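Local coordinates for adenosine monophosphate-protein transferase vopS (Vibrio parahaemolyticus, PDB 3LET) that transfers AMP from ATP to a threonine of the host Rho GTPases RhoA, Rac and Cdc42, blocking their effector binding and so actin assembly during Vibrio infection, at residues Ala47-Asp50 with Ser51-Lys55; Val96-Val99 with Lys100-Gly104; Gln110-Pro113 with Glu114-Asn118. All coordinates share one frame; numbering follows the deposited sequence.

Contact 1 (Ala47-Asp50 with Ser51-Lys55); sequences AKLD and SKMVK
The carboxylate of Asp50 is the flat group here, and it spreads its two oxygens over successive backbone N-H groups of the helix that begins just after it. Met53 N reaches OD2 of Asp50 at 2.9 Å, coming from above the carboxylate plane, about 40° out of it, with an N-H...O angle of 151°. Lys52 N donates to OD1 of Asp50 over a longer, weak bond of 3.3 Å. CB of Met53 also packs against Asp50 OD2, at 3.1 Å, and CB of Lys52 lies nearer OD1. The first torsion of Asp50, 113°, falls well away from the staggered positions; this swing turns the carboxylate back over the first turn of the helix. Asp50 is thus the N-cap of helix 51-56: its side chain takes up amides of the first turn, which lack the i-4 carbonyl partner of residues within a helix, and the negative charge would probably be steadied by that positive end of the helix. The backbone takes part as well, since Val54 N donates to Asp50 O at 3.1 Å. Just before the cap, Leu49 adds an apolar patch on the flank of the first turn. Its CB sits 3.6 Å from CG2 of Val54, the two side chains meeting at about a right angle, while its CD2 comes within 4.1 Å of CE of Met53. Met53 bends at chi2, which brings its sulfur up to both methyls of Leu49. Val54 also touches Val106 and Gln110 of helix 105-111. By similarity, Leu49, Asp50 and Ser51 are assigned to ATP binding; in this structure the carboxylate of Asp50 is engaged with the helix backbone.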
loop_
_atom_site.group_PDB
_atom_site.type_symbol
_atom_site.label_atom_id
_atom_site.label_comp_id
_atom_site.label_asym_id
_atom_site.label_seq_id
_atom_site.Cartn_x
_atom_site.Cartn_y
_atom_site.Cartn_z
ATOM N N ALA A 47 -24.796 -23.332 -7.922
ATOM C CA ALA A 47 -25.256 -23.964 -9.166
ATOM C C ALA A 47 -26.587 -24.661 -8.934
ATOM O O ALA A 47 -27.368 -24.897 -9.868
ATOM C CB ALA A 47 -24.207 -24.983 -9.677
ATOM N N LYS A 48 -26.842 -24.990 -7.678
ATOM C CA LYS A 48 -28.006 -25.778 -7.312
ATOM C C LYS A 48 -29.261 -24.944 -7.059
ATOM O O LYS A 48 -30.343 -25.492 -6.824
ATOM C CB LYS A 48 -27.665 -26.571 -6.058
ATOM C CG LYS A 48 -26.404 -27.438 -6.222
ATOM C CD LYS A 48 -26.078 -28.182 -4.927
ATOM C CE LYS A 48 -24.807 -29.031 -5.051
ATOM N NZ LYS A 48 -24.969 -30.160 -6.009
ATOM N N LEU A 49 -29.134 -23.621 -7.104
ATOM C CA LEU A 49 -30.236 -22.745 -6.756
ATOM C C LEU A 49 -31.193 -22.653 -7.918
ATOM O O LEU A 49 -30.781 -22.568 -9.077
ATOM C CB LEU A 49 -29.727 -21.347 -6.400
ATOM C CG LEU A 49 -28.770 -21.350 -5.207
ATOM C CD1 LEU A 49 -28.306 -19.932 -4.901
ATOM C CD2 LEU A 49 -29.437 -21.978 -3.987
ATOM N N ASP A 50 -32.483 -22.668 -7.613
ATOM C CA ASP A 50 -33.474 -22.578 -8.681
ATOM C C ASP A 50 -33.531 -21.131 -9.165
ATOM O O ASP A 50 -33.175 -20.220 -8.429
ATOM C CB ASP A 50 -34.836 -23.081 -8.209
ATOM C CG ASP A 50 -35.868 -21.993 -8.146
ATOM O OD1 ASP A 50 -36.740 -21.956 -9.043
ATOM O OD2 ASP A 50 -35.803 -21.178 -7.206
ATOM N N SER A 51 -33.954 -20.918 -10.405
ATOM C CA SER A 51 -33.835 -19.592 -11.038
ATOM C C SER A 51 -34.644 -18.514 -10.318
ATOM O O SER A 51 -34.271 -17.345 -10.300
ATOM C CB SER A 51 -34.318 -19.659 -12.492
ATOM O OG SER A 51 -33.518 -20.542 -13.259
ATOM N N LYS A 52 -35.768 -18.897 -9.735
ATOM C CA LYS A 52 -36.645 -17.891 -9.151
ATOM C C LYS A 52 -36.018 -17.394 -7.862
ATOM O O LYS A 52 -36.061 -16.213 -7.532
ATOM C CB LYS A 52 -38.027 -18.476 -8.879
ATOM C CG LYS A 52 -38.918 -17.595 -8.017
ATOM C CD LYS A 52 -40.331 -18.170 -7.994
ATOM C CE LYS A 52 -41.288 -17.362 -7.146
ATOM N NZ LYS A 52 -42.636 -18.006 -7.143
ATOM N N MET A 53 -35.424 -18.328 -7.143
ATOM C CA MET A 53 -34.744 -18.045 -5.895
ATOM C C MET A 53 -33.583 -17.094 -6.146
ATOM O O MET A 53 -33.409 -16.106 -5.442
ATOM C CB MET A 53 -34.261 -19.358 -5.302
ATOM C CG MET A 53 -33.899 -19.280 -3.861
ATOM S SD MET A 53 -32.186 -18.836 -3.843
ATOM C CE MET A 53 -31.783 -19.163 -2.121
ATOM N N VAL A 54 -32.807 -17.375 -7.183
ATOM C CA VAL A 54 -31.695 -16.509 -7.561
ATOM C C VAL A 54 -32.161 -15.087 -7.867
ATOM O O VAL A 54 -31.494 -14.125 -7.505
ATOM C CB VAL A 54 -30.902 -17.113 -8.757
ATOM C CG1 VAL A 54 -29.948 -16.104 -9.354
ATOM C CG2 VAL A 54 -30.154 -18.374 -8.298
ATOM N N LYS A 55 -33.295 -14.938 -8.536
ATOM C CA LYS A 55 -33.819 -13.593 -8.788
ATOM C C LYS A 55 -34.355 -12.918 -7.524
ATOM O O LYS A 55 -34.087 -11.745 -7.273
ATOM C CB LYS A 55 -34.940 -13.627 -9.824
ATOM C CG LYS A 55 -34.501 -14.041 -11.206
ATOM C CD LYS A 55 -35.646 -14.702 -11.956
ATOM C CE LYS A 55 -35.203 -15.252 -13.307
ATOM N NZ LYS A 55 -34.934 -14.181 -14.304
#

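Contact 2 (Val96-Val99 with Lys100-Gly104); sequences VRVV and KDYGG
Tyr102 N bonds to Val98 O at 2.7 Å, and Gly103 N follows onto Val99 O at 2.8 Å. Lys100 N to Val96 O and Asp101 N to Arg97 O complete the i to i+4 ladder of the last turns of helix 88-102. A water bridges one flank: it donates to Asp101 OD1 at 2.6 Å and to Arg97 O, and accepts from Arg97 NE at 2.9 Å in the guanidinium plane, so the opposite charges of Arg97 and Asp101 are joined through solvent. The ring of Tyr102 turns its edge to Val98 O, which lies 3.4 Å from CD2 of Tyr102, near the ring plane. CG1 of Val98 also meets CD2 of Tyr102, at 3.9 Å. Val96 and Lys100 run side by side, CG1 of Val96 against CE of Lys100 at 3.7 Å, and the amine goes on to a salt bridge with Glu66. Gly104 is the first residue to depart from helical backbone angles, with positive phi (81°). Val96 and Val99 pack on helix 58-75, Val98, Val99 and Tyr102 on Met120 of helix 113-139, and Arg97 makes a cation-pi contact with Tyr225.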
loop_
_atom_site.group_PDB
_atom_site.type_symbol
_atom_site.label_atom_id
_atom_site.label_comp_id
_atom_site.label_asym_id
_atom_site.label_seq_id
_atom_site.Cartn_x
_atom_site.Cartn_y
_atom_site.Cartn_z
ATOM N N VAL A 96 -11.035 -8.466 -1.276
ATOM C CA VAL A 96 -12.397 -7.996 -1.574
ATOM C C VAL A 96 -12.478 -7.257 -2.891
ATOM O O VAL A 96 -13.433 -7.455 -3.664
ATOM C CB VAL A 96 -12.915 -7.044 -0.464
ATOM C CG1 VAL A 96 -14.258 -6.458 -0.864
ATOM C CG2 VAL A 96 -13.023 -7.819 0.853
ATOM N N ARG A 97 -11.490 -6.392 -3.167
ATOM C CA ARG A 97 -11.516 -5.609 -4.421
ATOM C C ARG A 97 -11.251 -6.471 -5.656
ATOM O O ARG A 97 -11.853 -6.249 -6.715
ATOM C CB ARG A 97 -10.475 -4.468 -4.386
ATOM C CG ARG A 97 -10.741 -3.421 -3.335
ATOM C CD ARG A 97 -12.171 -2.913 -3.380
ATOM N NE ARG A 97 -12.425 -2.067 -4.543
ATOM C CZ ARG A 97 -12.421 -0.735 -4.529
ATOM N NH1 ARG A 97 -12.166 -0.070 -3.409
ATOM N NH2 ARG A 97 -12.675 -0.066 -5.648
ATOM N N VAL A 98 -10.362 -7.458 -5.528
ATOM C CA VAL A 98 -10.070 -8.364 -6.633
ATOM C C VAL A 98 -11.307 -9.210 -6.919
ATOM O O VAL A 98 -11.675 -9.421 -8.076
ATOM C CB VAL A 98 -8.822 -9.217 -6.304
ATOM C CG1 VAL A 98 -8.685 -10.445 -7.223
ATOM C CG2 VAL A 98 -7.555 -8.308 -6.418
ATOM N N VAL A 99 -11.965 -9.670 -5.863
ATOM C CA VAL A 99 -13.206 -10.470 -6.032
ATOM C C VAL A 99 -14.291 -9.643 -6.707
ATOM O O VAL A 99 -15.016 -10.121 -7.592
ATOM C CB VAL A 99 -13.740 -10.973 -4.673
ATOM C CG1 VAL A 99 -15.214 -11.510 -4.813
ATOM C CG2 VAL A 99 -12.845 -12.055 -4.160
ATOM N N LYS A 100 -14.415 -8.388 -6.303
ATOM C CA LYS A 100 -15.386 -7.507 -6.952
ATOM C C LYS A 100 -15.061 -7.350 -8.422
ATOM O O LYS A 100 -15.970 -7.280 -9.253
ATOM C CB LYS A 100 -15.452 -6.126 -6.253
ATOM C CG LYS A 100 -16.192 -6.184 -4.912
ATOM C CD LYS A 100 -16.176 -4.846 -4.176
ATOM C CE LYS A 100 -16.987 -4.900 -2.881
ATOM N NZ LYS A 100 -18.453 -4.906 -3.129
ATOM N N ASP A 101 -13.777 -7.291 -8.759
ATOM C CA ASP A 101 -13.380 -6.968 -10.134
ATOM C C ASP A 101 -13.338 -8.187 -11.026
ATOM O O ASP A 101 -13.613 -8.082 -12.213
ATOM C CB ASP A 101 -11.988 -6.320 -10.174
ATOM C CG ASP A 101 -12.001 -4.879 -9.677
ATOM O OD1 ASP A 101 -13.113 -4.356 -9.442
ATOM O OD2 ASP A 101 -10.908 -4.273 -9.531
ATOM N N TYR A 102 -12.974 -9.335 -10.455
ATOM C CA TYR A 102 -12.687 -10.532 -11.249
ATOM C C TYR A 102 -13.578 -11.720 -10.901
ATOM O O TYR A 102 -13.566 -12.721 -11.602
ATOM C CB TYR A 102 -11.253 -10.980 -11.003
ATOM C CG TYR A 102 -10.215 -10.034 -11.548
ATOM C CD1 TYR A 102 -9.812 -10.107 -12.875
ATOM C CD2 TYR A 102 -9.622 -9.077 -10.725
ATOM C CE1 TYR A 102 -8.838 -9.256 -13.381
ATOM C CE2 TYR A 102 -8.643 -8.202 -11.228
ATOM C CZ TYR A 102 -8.264 -8.310 -12.557
ATOM O OH TYR A 102 -7.311 -7.465 -13.066
ATOM N N GLY A 103 -14.296 -11.621 -9.790
ATOM C CA GLY A 103 -15.053 -12.741 -9.242
ATOM C C GLY A 103 -16.279 -13.138 -10.073
ATOM O O GLY A 103 -16.697 -14.291 -10.056
ATOM N N GLY A 104 -16.864 -12.173 -10.768
ATOM C CA GLY A 104 -17.981 -12.437 -11.675
ATOM C C GLY A 104 -19.350 -12.555 -11.020
ATOM O O GLY A 104 -20.323 -12.969 -11.676
HETATM O O HOH W 1 -12.980 -3.327 -7.097
#

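Contact 3 (Gln110-Pro113 with Glu114-Asn118); sequences QKNP and EVRIN
Asn112 lays its amide against Val115, ND2 of Asn112 lying 3.1 Å from CB of Val115 and 3.3 Å from CG1 of the same residue. The other end, OD1 of Asn112, faces the edge of the Arg116 guanidinium near its plane, but 4.0 Å from NE, with the amide and guanidinium planes almost perpendicular (89°). A first torsion of 72° sets CG of Asn112 between its own N and carbonyl carbon and swings the amide over the first turn of the next helix. Asn112 is the N-cap residue of helix 113-139, yet its side chain makes no capping bond; its backbone O instead receives weak bonds from Val115 N at 3.2 Å and Arg116 N at 3.4 Å. Proline follows at the first helical position, where no amide N-H is needed. Pro113 O then takes a firmer bond from Ile117 N, 2.9 Å long, and CG1 of Ile117 packs on that same oxygen at 3.4 Å. Arg116 bends at chi2, and its NH1 is held by Tyr102 O near the C-terminal end of helix 88-102. Beyond this turn, Arg116 and Ile117 rest on Met69 of helix 58-75, and Ile117 also on Val72 and Met73.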
loop_
_atom_site.group_PDB
_atom_site.type_symbol
_atom_site.label_atom_id
_atom_site.label_comp_id
_atom_site.label_asym_id
_atom_site.label_seq_id
_atom_site.Cartn_x
_atom_site.Cartn_y
_atom_site.Cartn_z
ATOM N N GLN A 110 -22.549 -19.415 -9.968
ATOM C CA GLN A 110 -23.438 -20.481 -10.408
ATOM C C GLN A 110 -22.761 -21.338 -11.459
ATOM O O GLN A 110 -22.867 -22.571 -11.445
ATOM C CB GLN A 110 -24.675 -19.868 -11.056
ATOM C CG GLN A 110 -25.673 -19.234 -10.114
ATOM C CD GLN A 110 -26.782 -18.572 -10.914
ATOM O OE1 GLN A 110 -26.603 -17.501 -11.477
ATOM N NE2 GLN A 110 -27.907 -19.227 -10.996
ATOM N N LYS A 111 -22.067 -20.669 -12.373
ATOM C CA LYS A 111 -21.603 -21.294 -13.619
ATOM C C LYS A 111 -20.190 -21.883 -13.576
ATOM O O LYS A 111 -19.956 -22.964 -14.108
ATOM C CB LYS A 111 -21.691 -20.286 -14.771
ATOM C CG LYS A 111 -23.095 -20.077 -15.309
ATOM C CD LYS A 111 -23.071 -19.237 -16.570
ATOM C CE LYS A 111 -24.299 -19.478 -17.428
ATOM N NZ LYS A 111 -24.166 -18.839 -18.767
ATOM N N ASN A 112 -19.225 -21.172 -12.997
ATOM C CA ASN A 112 -17.864 -21.682 -13.014
ATOM C C ASN A 112 -16.987 -21.069 -11.933
ATOM O O ASN A 112 -16.013 -20.368 -12.244
ATOM C CB ASN A 112 -17.233 -21.429 -14.394
ATOM C CG ASN A 112 -16.902 -19.947 -14.642
ATOM O OD1 ASN A 112 -17.468 -19.047 -14.015
ATOM N ND2 ASN A 112 -15.974 -19.700 -15.563
ATOM N N PRO A 113 -17.322 -21.308 -10.656
ATOM C CA PRO A 113 -16.526 -20.590 -9.643
ATOM C C PRO A 113 -15.041 -20.960 -9.670
ATOM O O PRO A 113 -14.201 -20.112 -9.346
ATOM C CB PRO A 113 -17.131 -21.056 -8.330
ATOM C CG PRO A 113 -17.931 -22.297 -8.683
ATOM C CD PRO A 113 -18.441 -22.038 -10.047
ATOM N N GLU A 114 -14.720 -22.210 -10.001
ATOM C CA GLU A 114 -13.317 -22.655 -9.951
ATOM C C GLU A 114 -12.480 -21.910 -10.973
ATOM O O GLU A 114 -11.326 -21.610 -10.721
ATOM C CB GLU A 114 -13.200 -24.176 -10.168
ATOM C CG GLU A 114 -13.717 -24.990 -8.981
ATOM C CD GLU A 114 -13.594 -26.496 -9.176
ATOM O OE1 GLU A 114 -12.769 -26.932 -10.012
ATOM O OE2 GLU A 114 -14.319 -27.246 -8.484
ATOM N N VAL A 115 -13.064 -21.623 -12.132
ATOM C CA VAL A 115 -12.378 -20.817 -13.136
ATOM C C VAL A 115 -12.039 -19.445 -12.547
ATOM O O VAL A 115 -10.920 -18.966 -12.680
ATOM C CB VAL A 115 -13.245 -20.640 -14.389
ATOM C CG1 VAL A 115 -12.648 -19.597 -15.306
ATOM C CG2 VAL A 115 -13.388 -21.973 -15.111
ATOM N N ARG A 116 -13.002 -18.835 -11.863
ATOM C CA ARG A 116 -12.784 -17.512 -11.258
ATOM C C ARG A 116 -11.725 -17.584 -10.166
ATOM O O ARG A 116 -10.899 -16.701 -10.070
ATOM C CB ARG A 116 -14.092 -16.944 -10.680
ATOM C CG ARG A 116 -15.182 -16.648 -11.757
ATOM C CD ARG A 116 -14.649 -15.749 -12.872
ATOM N NE ARG A 116 -15.646 -15.494 -13.909
ATOM C CZ ARG A 116 -16.038 -14.287 -14.312
ATOM N NH1 ARG A 116 -15.513 -13.187 -13.788
ATOM N NH2 ARG A 116 -16.957 -14.176 -15.259
ATOM N N ILE A 117 -11.760 -18.621 -9.334
ATOM C CA ILE A 117 -10.810 -18.722 -8.235
ATOM C C ILE A 117 -9.392 -18.899 -8.790
ATOM O O ILE A 117 -8.414 -18.302 -8.284
ATOM C CB ILE A 117 -11.194 -19.855 -7.283
ATOM C CG1 ILE A 117 -12.436 -19.451 -6.473
ATOM C CG2 ILE A 117 -10.045 -20.205 -6.339
ATOM C CD1 ILE A 117 -13.150 -20.633 -5.854
ATOM N N ASN A 118 -9.283 -19.669 -9.861
ATOM C CA ASN A 118 -7.999 -19.853 -10.514
ATOM C C ASN A 118 -7.484 -18.576 -11.129
ATOM O O ASN A 118 -6.314 -18.256 -10.988
ATOM C CB ASN A 118 -8.102 -20.943 -11.587
ATOM C CG ASN A 118 -8.169 -22.325 -10.992
ATOM O OD1 ASN A 118 -8.031 -22.495 -9.784
ATOM N ND2 ASN A 118 -8.366 -23.327 -11.839
#

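How the contacts relate
Along the chain the three contacts come in series, none nesting in or crossing another, all within the VopS N-terminal domain family. Contact 1 closes the loop from helix 39-45 into helix 51-56; contact 2 spans the last turns of helix 88-102 and the start of the link to helix 105-111; contact 3 makes the turn from that short helix into the long helix 113-139. Contacts 2 and 3 have centres about 12 Å apart and touch where CG of Arg116 packs on Gly103 O. Contact 3 also touches contact 1, with Gln110 meeting Ala47 and Val54, whereas contacts 1 and 2 come no nearer than about 10 Å between nearest atoms.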